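Local coordinates for lysine specific cysteine protease (Porphyromonas gingivalis, PDB 3KM5), which cleaves proteins strictly after lysine as a secreted cysteine protease, and whose K2 cleaved adhesin domain, the part crystallised here, is haemolytic and binds calcium, at the calcium ion site. Residues are numbered along the deposited sequence; one frame, centred on the assembly and turned at random.

The calcium ion site. Residues 8-10, 46-52, 172-173. With CA (calcium ion), chain B.
At least seven oxygens surround the calcium ion, which ties the turn after strand 5-7 to the 46-50 loop, the start of strand 51-56 and strand 168-177. From CB outward, the Glu10 chain runs to the metal in one fold: CG lies anti to the carbonyl carbon (chi1 -59°), and a bend at chi2 (-56°) turns the chain so that the carboxylate carbon CD sits beside the metal without bonding it. From there the two oxygens part ways. OE2 binds the calcium ion (CA) at 2.4 Å and also takes the backbone N-H of Asn51 on its syn lone pair. OE1 leaves the metal alone and accepts the backbone N-H of Ser50 at 2.9 Å, again through its syn lone pair, so two successive amides fix the carboxylate's rotation. The carboxylate of Asp172 comes in differently: both OD1, at 2.5 Å from the calcium ion (CA), and OD2 bind it, a bidentate grip. Gly48 N meets OD2 from above the carboxylate plane in a nearly straight bond (173° at H). Backbone carbonyls of Thr8, Gly48 and Asn51 supply further ligands, and water 1 completes the seven seen. That water stands 2.6 Å from Asp173 OD1, a second-shell carboxylate whose OD2 receives His47 ND1 at 2.7 Å on the anti lone pair, close to the ring plane. Asn51 adds a brace of its own, its ND2 donating to Phe9 O at 2.9 Å. The carboxylates of Glu10 and Asp172, with Asp173 one shell out, should offset the cation's charge. By pinning together stretches of the jelly roll far apart in sequence, the calcium probably stabilises this adhesin domain; its role looks structural rather than catalytic.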
# COMPACT_ATOMS: atom_id res chain seq x y z
N THR A 8 -8.28 -8.32 -2.12
CA THR A 8 -7.16 -9.26 -2.09
C THR A 8 -6.14 -8.96 -3.15
O THR A 8 -5.08 -9.57 -3.14
CB THR A 8 -7.63 -10.70 -2.30
OG1 THR A 8 -8.15 -10.83 -3.64
CG2 THR A 8 -8.66 -11.08 -1.24
N PHE A 9 -6.50 -8.12 -4.11
CA PHE A 9 -5.69 -7.85 -5.30
C PHE A 9 -5.52 -9.02 -6.24
O PHE A 9 -4.85 -8.90 -7.24
CB PHE A 9 -4.34 -7.22 -4.95
CG PHE A 9 -4.49 -5.93 -4.19
CD1 PHE A 9 -5.04 -4.82 -4.82
CD2 PHE A 9 -4.25 -5.89 -2.82
CE1 PHE A 9 -5.30 -3.65 -4.11
CE2 PHE A 9 -4.50 -4.70 -2.12
CZ PHE A 9 -5.02 -3.60 -2.76
N GLU A 10 -6.22 -10.13 -5.98
CA GLU A 10 -6.06 -11.31 -6.80
C GLU A 10 -6.68 -11.11 -8.18
O GLU A 10 -6.17 -11.70 -9.16
CB GLU A 10 -6.62 -12.54 -6.10
CG GLU A 10 -5.95 -12.80 -4.76
CD GLU A 10 -4.46 -12.93 -4.85
OE1 GLU A 10 -3.95 -13.75 -5.66
OE2 GLU A 10 -3.74 -12.23 -4.07
N ALA A 46 3.11 -12.69 -1.25
CA ALA A 46 1.90 -11.98 -0.81
C ALA A 46 1.45 -12.46 0.55
O ALA A 46 1.79 -13.57 0.97
CB ALA A 46 0.78 -12.20 -1.82
N HIS A 47 0.61 -11.65 1.20
CA HIS A 47 0.02 -12.07 2.47
C HIS A 47 -0.99 -13.19 2.20
O HIS A 47 -1.06 -14.19 2.93
CB HIS A 47 -0.71 -10.93 3.15
CG HIS A 47 -1.31 -11.32 4.45
ND1 HIS A 47 -2.67 -11.41 4.66
CD2 HIS A 47 -0.72 -11.65 5.63
CE1 HIS A 47 -2.90 -11.82 5.90
NE2 HIS A 47 -1.73 -11.94 6.51
N GLY A 48 -1.79 -12.99 1.15
CA GLY A 48 -2.70 -14.01 0.68
C GLY A 48 -2.65 -14.15 -0.83
O GLY A 48 -2.46 -13.19 -1.54
N GLY A 49 -2.82 -15.36 -1.36
CA GLY A 49 -2.73 -15.55 -2.80
C GLY A 49 -1.39 -15.15 -3.38
O GLY A 49 -0.37 -15.35 -2.71
N SER A 50 -1.40 -14.63 -4.61
CA SER A 50 -0.14 -14.25 -5.26
C SER A 50 0.07 -12.75 -5.34
O SER A 50 1.20 -12.30 -5.57
CB SER A 50 -0.03 -14.85 -6.67
OG SER A 50 -0.96 -14.27 -7.57
N ASN A 51 -0.99 -11.96 -5.14
CA ASN A 51 -0.92 -10.52 -5.44
C ASN A 51 -0.97 -9.58 -4.23
O ASN A 51 -1.66 -9.82 -3.25
CB ASN A 51 -2.08 -10.15 -6.38
CG ASN A 51 -1.90 -10.73 -7.80
OD1 ASN A 51 -0.97 -11.46 -8.06
ND2 ASN A 51 -2.79 -10.38 -8.70
N VAL A 52 -0.25 -8.49 -4.37
CA VAL A 52 -0.33 -7.37 -3.40
C VAL A 52 -0.47 -6.06 -4.17
O VAL A 52 -0.42 -6.06 -5.39
CB VAL A 52 0.96 -7.30 -2.55
CG1 VAL A 52 1.20 -8.67 -1.85
CG2 VAL A 52 2.14 -6.90 -3.44
N ASP A 172 -2.06 -5.77 1.55
CA ASP A 172 -2.88 -6.89 1.07
C ASP A 172 -4.03 -7.12 2.04
O ASP A 172 -4.00 -6.68 3.17
CB ASP A 172 -1.97 -8.12 0.93
CG ASP A 172 -2.54 -9.20 0.01
OD1 ASP A 172 -3.56 -8.97 -0.65
OD2 ASP A 172 -1.86 -10.25 -0.10
N ASP A 173 -5.05 -7.80 1.55
CA ASP A 173 -6.16 -8.27 2.37
C ASP A 173 -6.79 -7.12 3.17
O ASP A 173 -6.94 -7.15 4.41
CB ASP A 173 -5.72 -9.47 3.26
CG ASP A 173 -5.52 -10.72 2.44
OD1 ASP A 173 -6.20 -10.87 1.41
OD2 ASP A 173 -4.60 -11.52 2.75
CA CA B . -3.38 -10.97 -2.10
O HOH W 1 -5.02 -11.90 -0.68